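Local coordinates for SidF, inhibitor of growth family, member 3 (Legionella pneumophila subsp. pneumophila, PDB 4FYE), which removes phosphate from membrane phosphoinositides, probably as a phosphatidylinositol-3,4,5-trisphosphate 3-phosphatase, at residues Leu241-Met246 and Gly271-Tyr276; Lys291-Ile296 and Ser508-Tyr513; Ile296-Val301 and Asp385-Ser390. The protein carries 1 engineered substitution. All coordinates share one frame; numbering follows the deposited sequence.

Contact 1 of 3, residues Leu241-Met246 and Gly271-Tyr276; sequences LGNSSM and GARMPY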
# COMPACT_ATOMS: atom_id res chain seq x y z
N LEU A 241 2.10 -19.03 -5.29
CA LEU A 241 2.63 -18.35 -4.12
C LEU A 241 3.19 -17.00 -4.46
O LEU A 241 3.52 -16.72 -5.64
CB LEU A 241 3.74 -19.16 -3.49
CG LEU A 241 3.41 -20.59 -3.12
CD1 LEU A 241 4.66 -21.21 -2.50
CD2 LEU A 241 2.24 -20.64 -2.15
N GLY A 242 3.33 -16.17 -3.42
CA GLY A 242 3.88 -14.85 -3.59
C GLY A 242 2.86 -13.74 -3.50
O GLY A 242 1.69 -13.91 -3.87
N ASN A 243 3.32 -12.61 -2.97
CA ASN A 243 2.57 -11.35 -2.99
C ASN A 243 2.57 -10.62 -4.35
O ASN A 243 3.41 -10.85 -5.24
CB ASN A 243 3.13 -10.42 -1.91
CG ASN A 243 2.65 -10.81 -0.53
OD1 ASN A 243 1.45 -10.99 -0.33
ND2 ASN A 243 3.59 -10.98 0.42
N SER A 244 1.62 -9.73 -4.53
CA SER A 244 1.72 -8.88 -5.70
C SER A 244 1.07 -7.54 -5.45
O SER A 244 0.36 -7.32 -4.44
CB SER A 244 1.27 -9.56 -7.04
OG SER A 244 -0.10 -9.97 -7.04
N SER A 245 1.37 -6.66 -6.40
CA SER A 245 1.07 -5.25 -6.31
C SER A 245 1.74 -4.62 -5.05
O SER A 245 1.19 -3.66 -4.49
CB SER A 245 -0.46 -5.03 -6.43
OG SER A 245 -0.93 -3.86 -5.76
N MET A 246 2.89 -5.16 -4.59
CA MET A 246 3.61 -4.50 -3.47
C MET A 246 4.62 -3.53 -3.95
O MET A 246 5.56 -3.87 -4.65
CB MET A 246 4.26 -5.46 -2.47
CG MET A 246 4.32 -4.88 -1.07
SD MET A 246 4.74 -6.11 0.17
CE MET A 246 5.05 -4.98 1.53
N GLY A 271 -1.56 -6.47 -1.85
CA GLY A 271 -2.97 -6.62 -2.13
C GLY A 271 -3.28 -7.86 -1.34
O GLY A 271 -2.55 -8.16 -0.41
N ALA A 272 -4.37 -8.55 -1.63
CA ALA A 272 -4.70 -9.67 -0.79
C ALA A 272 -3.50 -10.61 -0.77
O ALA A 272 -2.86 -10.87 -1.78
CB ALA A 272 -5.92 -10.39 -1.32
N ARG A 273 -3.19 -11.09 0.43
CA ARG A 273 -2.02 -11.91 0.69
C ARG A 273 -2.41 -13.31 0.34
O ARG A 273 -1.63 -14.24 0.48
CB ARG A 273 -1.68 -11.88 2.16
CG ARG A 273 -0.78 -10.74 2.57
CD ARG A 273 -1.09 -10.32 3.98
NE ARG A 273 -1.30 -8.89 4.06
CZ ARG A 273 -0.63 -8.09 4.86
NH1 ARG A 273 0.29 -8.58 5.67
NH2 ARG A 273 -0.88 -6.79 4.86
N MET A 274 -3.65 -13.46 -0.07
CA MET A 274 -4.18 -14.74 -0.27
C MET A 274 -4.69 -14.80 -1.64
O MET A 274 -5.19 -13.82 -2.15
CB MET A 274 -5.29 -14.95 0.69
CG MET A 274 -6.30 -13.86 0.64
SD MET A 274 -7.78 -14.70 1.20
CE MET A 274 -7.51 -14.38 2.94
N PRO A 275 -4.54 -15.96 -2.26
CA PRO A 275 -5.05 -16.09 -3.61
C PRO A 275 -6.59 -16.24 -3.57
O PRO A 275 -7.15 -17.34 -3.49
CB PRO A 275 -4.34 -17.34 -4.13
CG PRO A 275 -3.69 -18.01 -2.94
CD PRO A 275 -4.04 -17.24 -1.71
N TYR A 276 -7.22 -15.09 -3.59
CA TYR A 276 -8.66 -14.91 -3.72
C TYR A 276 -9.43 -15.86 -4.67
O TYR A 276 -10.41 -16.49 -4.27
CB TYR A 276 -8.94 -13.45 -4.15
CG TYR A 276 -8.04 -12.85 -5.26
CD1 TYR A 276 -7.05 -13.60 -5.95
CD2 TYR A 276 -8.20 -11.51 -5.63
CE1 TYR A 276 -6.26 -13.02 -6.95
CE2 TYR A 276 -7.42 -10.93 -6.62
CZ TYR A 276 -6.47 -11.68 -7.27
OH TYR A 276 -5.73 -11.05 -8.24
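Ser244 and Gly271 supply the polar link between these two loops. The amide N of Gly271 donates to Ser244 O over 3.3 Å; the N-H points almost straight at its acceptor (169°), but the length makes the bond weak. The nearest CA atoms, those of Asn243 and Arg273, lie 5.9 Å apart just beside this link.

The remaining contact is van der Waals in kind. Asn243 turns its CG back beside its own backbone N (chi1 -77°), and this swings OD1 over the base of the Arg273 side chain, 3.7 Å from Arg273 CG and just as far from Arg273 CA. The amide therefore meets the aliphatic root of the arginine, while the guanidinium travels on past it, bent at chi2 and chi3, with its plane 83° from that of the amide.

Outside partners fix the rest. The guanidinium of Arg273 gives NH1 to Gln298, forms a salt bridge through NH2 with Glu356, and makes a cation-pi contact with Tyr358, so its orientation is fixed from several directions. On the other loop, the backbone amides of Gly242 and Asn243 are taken up by Asn297 OD1 and Glu300 OE2 of helix 284-311.

Further on, Pro275 is the centre of an inverse gamma turn, closed by a weak bond from Tyr276 N to Met274 O. One loop runs into strand 247-254 and the other leaves strand 260-268, so the pairing lies just past the open end of an antiparallel beta hairpin at the edge of the six-stranded mixed sheet.

Contact 2 of 3, residues Lys291-Ile296 and Ser508-Tyr513; sequences KAVTLI and SYFEEY
Phe510 reaches across to Ala292 with its very first side-chain atom: Phe510 CB sits 3.7 Å from Ala292 CB, at the point where the CA atoms of the two segments are nearest. From there CG extends opposite the backbone N (chi1 -178°), which sends the ring out across helix 284-311, at nearly a right angle to the axis of 291-296. One flank of the ring, at Phe510 CD1, meets the terminal methyl of Ile296, CD1, at 4.0 Å, the isoleucine chain running about at right angles to the phenylalanine. The axes of 291-296 and 508-513 pass 9.7 Å apart with a crossing angle of -117°, a steep helix-helix crossing quite unlike the near-alignment of coiled-coil partners, although 508-513 belongs to a predicted coiled coil. On the other flank, Phe510 CE2 lies 3.7 Å from Val293 CG2, the methyl beside the valine's backbone N, and Phe510 CD2 is a little further from it. The tip, Phe510 CZ, comes within 4.1 Å of Leu241 CD2 in the loop before strand 247-254. All four residues of the crossing are buried and no hydrogen bond joins the two segments. Ile296 also touches Phe507, earlier on helix 482-514.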
# COMPACT_ATOMS: atom_id res chain seq x y z
N LYS A 291 -5.59 -20.70 3.77
CA LYS A 291 -5.08 -20.18 5.04
C LYS A 291 -3.56 -20.29 5.16
O LYS A 291 -2.92 -19.44 5.76
CB LYS A 291 -5.72 -20.88 6.23
CG LYS A 291 -6.62 -20.00 7.06
CD LYS A 291 -7.37 -20.77 8.16
CE LYS A 291 -8.78 -21.14 7.71
NZ LYS A 291 -9.65 -21.53 8.86
N ALA A 292 -2.99 -21.37 4.61
CA ALA A 292 -1.55 -21.62 4.74
C ALA A 292 -0.74 -20.68 3.87
O ALA A 292 0.34 -20.22 4.28
CB ALA A 292 -1.20 -23.05 4.40
N VAL A 293 -1.25 -20.46 2.65
CA VAL A 293 -0.56 -19.60 1.71
C VAL A 293 -0.54 -18.20 2.29
O VAL A 293 0.42 -17.47 2.12
CB VAL A 293 -1.29 -19.55 0.39
CG1 VAL A 293 -0.81 -18.40 -0.46
CG2 VAL A 293 -1.09 -20.88 -0.32
N THR A 294 -1.58 -17.84 3.02
CA THR A 294 -1.58 -16.50 3.47
C THR A 294 -0.54 -16.33 4.54
O THR A 294 0.10 -15.26 4.61
CB THR A 294 -2.99 -15.85 3.72
OG1 THR A 294 -3.14 -15.39 5.06
CG2 THR A 294 -4.20 -16.68 3.24
N LEU A 295 -0.32 -17.40 5.34
CA LEU A 295 0.77 -17.45 6.30
C LEU A 295 2.15 -17.42 5.58
O LEU A 295 3.03 -16.63 5.90
CB LEU A 295 0.68 -18.72 7.09
CG LEU A 295 0.99 -18.86 8.57
CD1 LEU A 295 1.92 -20.05 8.71
CD2 LEU A 295 1.61 -17.64 9.21
N ILE A 296 2.32 -18.28 4.60
CA ILE A 296 3.47 -18.24 3.75
C ILE A 296 3.77 -16.80 3.21
O ILE A 296 4.88 -16.25 3.45
CB ILE A 296 3.30 -19.32 2.66
CG1 ILE A 296 3.59 -20.70 3.30
CG2 ILE A 296 4.19 -19.03 1.48
CD1 ILE A 296 3.15 -21.89 2.46
N SER A 508 3.53 -27.48 7.41
CA SER A 508 3.52 -28.92 7.09
C SER A 508 2.25 -29.28 6.33
O SER A 508 2.31 -30.00 5.31
CB SER A 508 3.69 -29.81 8.32
OG SER A 508 4.97 -29.63 8.90
N TYR A 509 1.10 -28.78 6.79
CA TYR A 509 -0.09 -29.17 6.10
C TYR A 509 -0.02 -28.78 4.63
O TYR A 509 -0.43 -29.55 3.77
CB TYR A 509 -1.34 -28.64 6.77
CG TYR A 509 -2.57 -28.81 5.90
CD1 TYR A 509 -2.86 -27.89 4.90
CD2 TYR A 509 -3.43 -29.88 6.06
CE1 TYR A 509 -3.96 -28.03 4.08
CE2 TYR A 509 -4.55 -30.02 5.24
CZ TYR A 509 -4.81 -29.09 4.26
OH TYR A 509 -5.90 -29.21 3.44
N PHE A 510 0.48 -27.58 4.32
CA PHE A 510 0.55 -27.19 2.90
C PHE A 510 1.53 -28.03 2.08
O PHE A 510 1.26 -28.31 0.91
CB PHE A 510 0.83 -25.68 2.70
CG PHE A 510 0.87 -25.25 1.25
CD1 PHE A 510 2.06 -25.24 0.53
CD2 PHE A 510 -0.29 -24.86 0.60
CE1 PHE A 510 2.10 -24.82 -0.81
CE2 PHE A 510 -0.26 -24.43 -0.74
CZ PHE A 510 0.94 -24.43 -1.45
N GLU A 511 2.68 -28.38 2.68
CA GLU A 511 3.73 -29.26 2.06
C GLU A 511 3.16 -30.53 1.44
O GLU A 511 3.56 -30.89 0.33
CB GLU A 511 4.85 -29.61 3.06
CG GLU A 511 5.94 -28.53 3.21
CD GLU A 511 6.86 -28.72 4.43
OE1 GLU A 511 7.26 -29.87 4.73
OE2 GLU A 511 7.20 -27.70 5.11
N GLU A 512 2.22 -31.17 2.16
CA GLU A 512 1.50 -32.37 1.68
C GLU A 512 0.40 -32.02 0.70
O GLU A 512 0.29 -32.65 -0.37
CB GLU A 512 0.86 -33.16 2.84
CG GLU A 512 1.68 -34.29 3.43
CD GLU A 512 2.12 -35.35 2.42
OE1 GLU A 512 1.26 -36.12 1.91
OE2 GLU A 512 3.34 -35.43 2.17
N TYR A 513 -0.44 -31.04 1.06
CA TYR A 513 -1.55 -30.66 0.22
C TYR A 513 -1.04 -30.27 -1.14
O TYR A 513 -1.68 -30.54 -2.17
CB TYR A 513 -2.38 -29.54 0.84
CG TYR A 513 -3.60 -29.15 -0.03
CD1 TYR A 513 -3.45 -28.27 -1.11
CD2 TYR A 513 -4.88 -29.68 0.21
CE1 TYR A 513 -4.52 -27.92 -1.91
CE2 TYR A 513 -5.96 -29.32 -0.59
CZ TYR A 513 -5.77 -28.44 -1.64
OH TYR A 513 -6.80 -28.04 -2.45

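Contact 3 of 3, residues Ile296-Val301 and Asp385-Ser390; sequences INQEEV and DAFDGS
Phe387, whose ring packs on Gln298 and Glu299, has a carbonyl O gripped twice by Ser390. Ser390 N donates to Phe387 O at 3.0 Å and Ser390 OG to the same atom at 3.1 Å. Both come from one face of the carbonyl plane, the hydroxyl standing 39° out of it. The backbone bond closes a type II beta turn from Phe387 to Ser390, with Gly389 at the position of positive phi, and the serine hydroxyl adds a second tie across it.

The contact across the segments is mainly aliphatic carbon against the ring. With chi1 at -85°, the Phe387 side chain extends to helix 284-311 and meets two successive residues obliquely. Phe387 CD2 lies 3.9 Å from Gln298 CG, while the far end of the ring, Phe387 CZ, lies 3.8 Å from Glu299 CB. Gln298 and the phenylalanine run past each other in opposite directions, and the glutamine amide is tilted 50° from the ring plane.

The polar ends of both helix residues find their partners outside the two segments. Gln298 bends at chi2 and gives NE2 to Glu356 OE2, its OE1 being taken by Arg273. Glu299, extended beyond CG, forms a salt bridge from OE1 to Arg213.

Asp388 is the first residue to leave helical geometry, and its OD2 accepts from Ala412 N. The arrangement is a helix-turn-strand junction: at this point the C-terminal end of helix 373-387 packs on helix 284-311 through the Phe387 ring, and a tight turn then sends the chain into strand 391-399 of the four-stranded mixed sheet.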
# COMPACT_ATOMS: atom_id res chain seq x y z
N ILE A 296 2.32 -18.28 4.60
CA ILE A 296 3.47 -18.24 3.75
C ILE A 296 3.77 -16.80 3.21
O ILE A 296 4.88 -16.25 3.45
CB ILE A 296 3.30 -19.32 2.66
CG1 ILE A 296 3.59 -20.70 3.30
CG2 ILE A 296 4.19 -19.03 1.48
CD1 ILE A 296 3.15 -21.89 2.46
N ASN A 297 2.80 -16.18 2.55
CA ASN A 297 2.91 -14.79 2.16
C ASN A 297 3.10 -13.83 3.32
O ASN A 297 3.85 -12.87 3.18
CB ASN A 297 1.69 -14.40 1.41
CG ASN A 297 1.61 -15.09 0.09
OD1 ASN A 297 2.58 -15.73 -0.39
ND2 ASN A 297 0.45 -14.94 -0.55
N GLN A 298 2.46 -14.09 4.47
CA GLN A 298 2.80 -13.30 5.65
C GLN A 298 4.32 -13.34 5.97
O GLN A 298 4.88 -12.32 6.34
CB GLN A 298 2.02 -13.73 6.89
CG GLN A 298 2.17 -12.70 8.00
CD GLN A 298 1.77 -11.30 7.57
OE1 GLN A 298 0.83 -11.14 6.80
NE2 GLN A 298 2.44 -10.27 8.11
N GLU A 299 4.99 -14.49 5.84
CA GLU A 299 6.42 -14.44 6.08
C GLU A 299 7.19 -13.60 5.06
O GLU A 299 8.08 -12.84 5.45
CB GLU A 299 7.09 -15.77 6.53
CG GLU A 299 7.22 -16.90 5.51
CD GLU A 299 8.18 -18.03 5.94
OE1 GLU A 299 8.78 -18.67 5.06
OE2 GLU A 299 8.37 -18.32 7.14
N GLU A 300 6.75 -13.58 3.80
CA GLU A 300 7.38 -12.73 2.80
C GLU A 300 7.24 -11.28 3.19
O GLU A 300 8.18 -10.51 3.11
CB GLU A 300 6.81 -12.98 1.42
CG GLU A 300 7.52 -12.24 0.26
CD GLU A 300 6.66 -12.10 -1.03
OE1 GLU A 300 6.94 -11.18 -1.85
OE2 GLU A 300 5.68 -12.87 -1.23
N VAL A 301 6.06 -10.91 3.65
CA VAL A 301 5.86 -9.58 4.18
C VAL A 301 6.85 -9.24 5.31
O VAL A 301 7.26 -8.09 5.42
CB VAL A 301 4.38 -9.39 4.67
CG1 VAL A 301 4.17 -8.13 5.55
CG2 VAL A 301 3.47 -9.41 3.48
N ASP A 385 -1.50 -12.13 13.51
CA ASP A 385 -1.45 -12.42 14.97
C ASP A 385 -0.71 -13.73 15.28
O ASP A 385 -0.20 -13.90 16.40
CB ASP A 385 -2.85 -12.44 15.61
CG ASP A 385 -3.27 -11.07 16.21
OD1 ASP A 385 -2.41 -10.23 16.59
OD2 ASP A 385 -4.52 -10.85 16.29
N ALA A 386 -0.68 -14.65 14.32
CA ALA A 386 0.08 -15.91 14.42
C ALA A 386 1.54 -15.61 14.64
O ALA A 386 2.19 -16.24 15.51
CB ALA A 386 -0.07 -16.73 13.15
N PHE A 387 2.06 -14.66 13.85
CA PHE A 387 3.47 -14.27 13.99
C PHE A 387 3.70 -13.28 15.11
O PHE A 387 4.84 -13.18 15.60
CB PHE A 387 4.05 -13.71 12.68
CG PHE A 387 4.57 -14.78 11.73
CD1 PHE A 387 5.81 -15.43 11.96
CD2 PHE A 387 3.87 -15.11 10.56
CE1 PHE A 387 6.33 -16.36 11.05
CE2 PHE A 387 4.39 -16.06 9.66
CZ PHE A 387 5.64 -16.67 9.89
N ASP A 388 2.64 -12.58 15.54
CA ASP A 388 2.80 -11.49 16.53
C ASP A 388 3.50 -11.91 17.80
O ASP A 388 3.19 -12.96 18.41
CB ASP A 388 1.51 -10.68 16.81
CG ASP A 388 1.71 -9.61 17.94
OD1 ASP A 388 1.96 -10.00 19.11
OD2 ASP A 388 1.67 -8.40 17.67
N GLY A 389 4.49 -11.09 18.16
CA GLY A 389 5.35 -11.30 19.33
C GLY A 389 6.20 -12.58 19.31
O GLY A 389 6.59 -13.11 20.39
N SER A 390 6.47 -13.10 18.11
CA SER A 390 7.53 -14.11 17.99
C SER A 390 8.52 -13.77 16.83
O SER A 390 8.58 -12.60 16.38
CB SER A 390 6.93 -15.48 17.87
OG SER A 390 6.56 -15.62 16.53

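How the contacts relate
Helix 284-311 ties the three contacts together: contacts 2 and 3 use consecutive parts of it, sharing Ile296, and the loops of contact 1 lie along its side. Their centres are 13 to 15 Å apart. Contact 1 joins contact 3 through Arg273 NH1 and Gln298 OE1, 2.8 Å apart. It meets contact 2 through apolar atoms, with Pro275 CD 3.7 Å from Val293 CG1 and Leu241 CD2 3.8 Å from Val293 CG2. Between contacts 2 and 3, Leu295 packs on the Phe387 ring. The helix is thus packed around by helix 482-514, the end of helix 373-387 and the loops that flank the hairpin, with Val293 meeting two of them.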